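Ferritin (Pseudo-nitzschia multiseries, PDB 4IWK) probably stores iron in a soluble, non-toxic form, taking it up as ferrous ions and depositing it as ferric hydroxide after oxidation by dioxygen. Local coordinates at residues F9-V22 with N64-V76. Numbering follows the deposited sequence. Where two conformers were deposited one is given.
With FE (Fe (III) ion), chain G.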
loop_
_atom_site.group_PDB
_atom_site.type_symbol
_atom_site.label_atom_id
_atom_site.label_comp_id
_atom_site.label_asym_id
_atom_site.label_seq_id
_atom_site.Cartn_x
_atom_site.Cartn_y
_atom_site.Cartn_z
ATOM N N PHE A 9 -20.875 1.977 53.124
ATOM C CA PHE A 9 -20.804 2.084 51.656
ATOM C C PHE A 9 -21.132 3.488 51.211
ATOM O O PHE A 9 -20.385 4.118 50.449
ATOM C CB PHE A 9 -21.692 1.000 51.008
ATOM C CG PHE A 9 -21.232 0.609 49.628
ATOM C CD1 PHE A 9 -20.560 -0.625 49.428
ATOM C CD2 PHE A 9 -21.441 1.487 48.567
ATOM C CE1 PHE A 9 -20.118 -0.964 48.131
ATOM C CE2 PHE A 9 -21.015 1.139 47.280
ATOM C CZ PHE A 9 -20.345 -0.081 47.111
ATOM N N ASN A 10 -22.226 4.047 51.715
ATOM C CA ASN A 10 -22.592 5.438 51.490
ATOM C C ASN A 10 -21.420 6.372 51.918
ATOM O O ASN A 10 -21.039 7.320 51.148
ATOM C CB ASN A 10 -23.908 5.709 52.248
ATOM C CG ASN A 10 -24.701 6.859 51.668
ATOM O OD1 ASN A 10 -24.972 7.869 52.359
ATOM N ND2 ASN A 10 -25.024 6.760 50.378
ATOM N N ARG A 11 -20.855 6.168 53.098
ATOM C CA ARG A 11 -19.735 7.004 53.550
ATOM C C ARG A 11 -18.520 6.943 52.548
ATOM O O ARG A 11 -17.706 7.848 52.472
ATOM C CB ARG A 11 -19.265 6.674 54.966
ATOM C CG ARG A 11 -20.137 7.234 56.088
ATOM C CD ARG A 11 -20.125 6.255 57.258
ATOM N NE ARG A 11 -20.099 6.886 58.565
ATOM C CZ ARG A 11 -19.108 6.746 59.443
ATOM N NH1 ARG A 11 -18.052 5.974 59.169
ATOM N NH2 ARG A 11 -19.169 7.373 60.613
ATOM N N GLN A 12 -18.343 5.788 51.908
ATOM C CA GLN A 12 -17.152 5.613 51.059
ATOM C C GLN A 12 -17.313 6.584 49.857
ATOM O O GLN A 12 -16.296 7.194 49.393
ATOM C CB GLN A 12 -16.952 4.164 50.517
ATOM C CG GLN A 12 -15.615 4.005 49.799
ATOM C CD GLN A 12 -14.433 4.240 50.755
ATOM O OE1 GLN A 12 -14.553 3.944 51.954
ATOM N NE2 GLN A 12 -13.339 4.776 50.275
ATOM N N VAL A 13 -18.521 6.696 49.323
ATOM C CA VAL A 13 -18.743 7.627 48.213
ATOM C C VAL A 13 -18.409 9.019 48.688
ATOM O O VAL A 13 -17.703 9.772 47.995
ATOM C CB VAL A 13 -20.217 7.625 47.728
ATOM C CG1 VAL A 13 -20.456 8.728 46.696
ATOM C CG2 VAL A 13 -20.589 6.246 47.139
ATOM N N THR A 14 -18.922 9.381 49.869
ATOM C CA THR A 14 -18.558 10.697 50.409
ATOM C C THR A 14 -17.043 10.911 50.561
ATOM O O THR A 14 -16.529 11.987 50.211
ATOM C CB THR A 14 -19.203 10.909 51.786
ATOM O OG1 THR A 14 -20.582 10.682 51.621
ATOM C CG2 THR A 14 -18.976 12.404 52.275
ATOM N N GLN A 15 -16.309 9.866 51.012
ATOM C CA GLN A 15 -14.886 10.031 51.252
ATOM C C GLN A 15 -14.159 10.225 49.877
ATOM O O GLN A 15 -13.193 11.033 49.800
ATOM C CB GLN A 15 -14.399 8.766 51.967
ATOM C CG GLN A 15 -12.849 8.771 52.188
ATOM C CD GLN A 15 -12.379 9.961 53.046
ATOM O OE1 GLN A 15 -13.133 10.451 53.908
ATOM N NE2 GLN A 15 -11.182 10.486 52.769
ATOM N N GLU A 16 -14.619 9.497 48.827
ATOM C CA GLU A 16 -13.899 9.627 47.516
ATOM C C GLU A 16 -14.179 11.040 46.994
ATOM O O GLU A 16 -13.218 11.692 46.492
ATOM C CB GLU A 16 -14.450 8.638 46.476
ATOM C CG GLU A 16 -14.141 7.152 46.900
ATOM C CD GLU A 16 -12.711 6.747 47.070
ATOM O OE1 GLU A 16 -11.862 7.444 46.512
ATOM O OE2 GLU A 16 -12.472 5.694 47.713
ATOM N N PHE A 17 -15.399 11.530 47.157
ATOM C CA PHE A 17 -15.672 12.886 46.651
ATOM C C PHE A 17 -15.028 13.983 47.508
ATOM O O PHE A 17 -14.595 15.022 46.936
ATOM C CB PHE A 17 -17.189 13.150 46.534
ATOM C CG PHE A 17 -17.884 12.319 45.502
ATOM C CD1 PHE A 17 -17.202 11.721 44.418
ATOM C CD2 PHE A 17 -19.269 12.170 45.597
ATOM C CE1 PHE A 17 -17.890 10.983 43.449
ATOM C CE2 PHE A 17 -19.960 11.437 44.620
ATOM C CZ PHE A 17 -19.263 10.883 43.513
ATOM N N THR A 18 -14.859 13.725 48.813
ATOM C CA THR A 18 -14.124 14.630 49.713
ATOM C C THR A 18 -12.686 14.702 49.242
ATOM O O THR A 18 -12.111 15.800 49.090
ATOM C CB THR A 18 -14.206 14.105 51.157
ATOM O OG1 THR A 18 -15.585 14.141 51.555
ATOM C CG2 THR A 18 -13.382 14.932 52.116
ATOM N N ALA A 19 -12.123 13.538 48.945
ATOM C CA ALA A 19 -10.744 13.524 48.454
ATOM C C ALA A 19 -10.601 14.190 47.098
ATOM O O ALA A 19 -9.678 14.913 46.913
ATOM C CB ALA A 19 -10.248 12.095 48.329
ATOM N N SER A 20 -11.586 14.045 46.235
ATOM C CA SER A 20 -11.529 14.770 44.955
ATOM C C SER A 20 -11.409 16.282 45.179
ATOM O O SER A 20 -10.638 16.977 44.490
ATOM C CB SER A 20 -12.794 14.429 44.173
ATOM O OG SER A 20 -12.724 15.102 42.920
ATOM N N GLN A 21 -12.202 16.778 46.148
ATOM C CA GLN A 21 -12.208 18.243 46.414
ATOM C C GLN A 21 -10.925 18.668 47.080
ATOM O O GLN A 21 -10.412 19.793 46.852
ATOM C CB GLN A 21 -13.431 18.631 47.335
ATOM C CG GLN A 21 -14.744 18.598 46.567
ATOM C CD GLN A 21 -14.746 19.788 45.543
ATOM O OE1 GLN A 21 -14.367 19.539 44.393
ATOM N NE2 GLN A 21 -15.108 21.005 45.971
ATOM N N VAL A 22 -10.369 17.820 47.978
ATOM C CA VAL A 22 -9.085 18.160 48.573
ATOM C C VAL A 22 -7.949 18.238 47.491
ATOM O O VAL A 22 -7.095 19.178 47.494
ATOM C CB VAL A 22 -8.741 17.143 49.677
ATOM C CG1 VAL A 22 -7.283 17.418 50.187
ATOM C CG2 VAL A 22 -9.755 17.301 50.883
ATOM N N ASN A 64 -28.455 -2.848 44.756
ATOM C CA ASN A 64 -29.553 -2.342 45.594
ATOM C C ASN A 64 -29.122 -1.827 46.921
ATOM O O ASN A 64 -29.835 -1.929 47.931
ATOM C CB ASN A 64 -30.767 -3.352 45.643
ATOM C CG ASN A 64 -31.128 -3.839 44.279
ATOM O OD1 ASN A 64 -30.922 -5.058 43.994
ATOM N ND2 ASN A 64 -31.473 -2.953 43.365
ATOM N N ILE A 65 -27.987 -1.128 46.954
ATOM C CA ILE A 65 -27.522 -0.452 48.144
ATOM C C ILE A 65 -27.987 1.023 47.931
ATOM O O ILE A 65 -27.486 1.686 47.056
ATOM C CB ILE A 65 -25.991 -0.565 48.288
ATOM C CG1 ILE A 65 -25.598 -2.055 48.562
ATOM C CG2 ILE A 65 -25.480 0.346 49.428
ATOM C CD1 ILE A 65 -24.076 -2.319 48.508
ATOM N N PRO A 66 -28.850 1.542 48.765
ATOM C CA PRO A 66 -29.395 2.859 48.381
ATOM C C PRO A 66 -28.329 3.936 48.670
ATOM O O PRO A 66 -27.656 3.907 49.695
ATOM C CB PRO A 66 -30.615 3.003 49.322
ATOM C CG PRO A 66 -30.947 1.618 49.776
ATOM C CD PRO A 66 -29.626 0.880 49.856
ATOM N N ILE A 67 -28.140 4.867 47.762
ATOM C CA ILE A 67 -27.150 5.897 47.927
ATOM C C ILE A 67 -27.915 7.192 48.240
ATOM O O ILE A 67 -28.812 7.485 47.476
ATOM C CB ILE A 67 -26.326 6.104 46.607
ATOM C CG1 ILE A 67 -25.402 4.889 46.355
ATOM C CG2 ILE A 67 -25.450 7.345 46.690
ATOM C CD1 ILE A 67 -24.322 4.666 47.450
ATOM N N GLU A 68 -27.557 7.855 49.316
ATOM C CA GLU A 68 -27.992 9.235 49.599
ATOM C C GLU A 68 -26.698 10.060 49.586
ATOM O O GLU A 68 -25.841 9.896 50.452
ATOM C CB GLU A 68 -28.633 9.268 50.980
ATOM C CG GLU A 68 -29.976 9.940 50.920
ATOM C CD GLU A 68 -31.080 8.956 50.533
ATOM O OE1 GLU A 68 -31.370 8.012 51.311
ATOM O OE2 GLU A 68 -31.665 9.132 49.458
ATOM N N LEU A 69 -26.602 10.938 48.561
ATOM C CA LEU A 69 -25.426 11.790 48.411
ATOM C C LEU A 69 -25.350 12.811 49.511
ATOM O O LEU A 69 -26.359 13.467 49.790
ATOM C CB LEU A 69 -25.439 12.496 47.017
ATOM C CG LEU A 69 -25.312 11.634 45.733
ATOM C CD1 LEU A 69 -25.321 12.526 44.482
ATOM C CD2 LEU A 69 -23.967 10.872 45.839
ATOM N N GLN A 70 -24.250 12.835 50.198
ATOM C CA GLN A 70 -24.026 13.780 51.300
ATOM C C GLN A 70 -23.319 15.025 50.784
ATOM O O GLN A 70 -22.770 15.090 49.619
ATOM C CB GLN A 70 -23.198 13.205 52.455
ATOM C CG GLN A 70 -23.707 11.797 52.901
ATOM C CD GLN A 70 -22.840 11.191 54.039
ATOM O OE1 GLN A 70 -21.730 10.555 53.871
ATOM N NE2 GLN A 70 -23.365 11.381 55.268
ATOM N N ALA A 71 -23.356 16.033 51.634
ATOM C CA ALA A 71 -22.518 17.186 51.332
ATOM C C ALA A 71 -21.073 16.779 51.119
ATOM O O ALA A 71 -20.546 15.918 51.863
ATOM C CB ALA A 71 -22.614 18.237 52.465
ATOM N N VAL A 72 -20.395 17.469 50.164
ATOM C CA VAL A 72 -18.940 17.323 50.068
ATOM C C VAL A 72 -18.283 18.487 50.773
ATOM O O VAL A 72 -18.427 19.665 50.373
ATOM C CB VAL A 72 -18.456 17.251 48.584
ATOM C CG1 VAL A 72 -17.005 16.782 48.559
ATOM C CG2 VAL A 72 -19.284 16.230 47.763
ATOM N N PRO A 73 -17.656 18.245 51.906
ATOM C CA PRO A 73 -17.243 19.387 52.762
ATOM C C PRO A 73 -16.218 20.258 52.126
ATOM O O PRO A 73 -15.407 19.816 51.246
ATOM C CB PRO A 73 -16.600 18.739 53.990
ATOM C CG PRO A 73 -16.580 17.276 53.690
ATOM C CD PRO A 73 -17.496 16.932 52.561
ATOM N N ALA A 74 -16.270 21.512 52.504
ATOM C CA ALA A 74 -15.200 22.439 52.100
ATOM C C ALA A 74 -13.847 21.988 52.595
ATOM O O ALA A 74 -13.665 21.682 53.772
ATOM C CB ALA A 74 -15.463 23.824 52.648
ATOM N N PRO A 75 -12.841 21.934 51.708
ATOM C CA PRO A 75 -11.514 21.579 52.218
ATOM C C PRO A 75 -10.964 22.645 53.155
ATOM O O PRO A 75 -11.160 23.848 52.876
ATOM C CB PRO A 75 -10.641 21.560 50.921
ATOM C CG PRO A 75 -11.592 21.329 49.808
ATOM C CD PRO A 75 -12.910 21.977 50.204
ATOM N N VAL A 76 -10.288 22.213 54.226
ATOM C CA VAL A 76 -9.839 23.210 55.201
ATOM C C VAL A 76 -8.323 23.331 55.293
ATOM O O VAL A 76 -7.810 24.306 55.827
ATOM C CB VAL A 76 -10.421 22.908 56.615
ATOM C CG1 VAL A 76 -11.950 23.055 56.585
ATOM C CG2 VAL A 76 -9.998 21.529 57.089
HETATM FE FE FE G . -9.924 7.075 46.139
HETATM O O HOH W 1 -23.174 8.477 49.410
HETATM O O HOH W 2 -22.204 10.999 49.362
HETATM O O HOH W 3 -10.017 5.319 47.224
HETATM O O HOH W 4 -13.077 18.213 51.034
HETATM O O HOH W 5 -16.108 21.103 48.632
HETATM O O HOH W 6 -7.815 6.946 46.259
#
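Val72 overlaps the outer side of helix 3-32 one turn beyond Thr14, its CG1 lying 3.5 Å from Gln21 CG and its CG2 3.9 Å from Phe17 CB. With CG1 anti to the backbone N (chi1 -167°), both methyls face the helix. Toward the other end Ile65 CD1 sits over one face of the Phe9 ring, 4.2 Å from its centroid, a CH-pi contact, while Ile67 CD1 approaches the ring's edge and meets Val13 CG2 tip to tip. Between lies a polar join: Thr14 OG1 donates to Gln70 OE1 at 2.5 Å, in the carbonyl plane and on a lone pair. The same hydroxyl accepts from a water that takes the N-H of Gln70, holding this loop residue by side chain and backbone. An alanine in place of Thr14 would probably leave Gln70 OE1 without this donor and the bridging water without its acceptor, setting the Gln70 amide free to turn. Pro75 CG rests 3.5 Å from Gln21 O, and a second water bridges Thr18 O to Pro73 O. A second subunit pairs with the backbone of Val72 and packs on Phe17. On the helix's inner side Glu16 OE1 binds iron with Glu49 and His52. The extended 64-76 segment illustrates the long connection between the second and third helices of the ferritin four-helix bundle, laid along the first helix at a subunit interface, with the diiron ferroxidase centre inside.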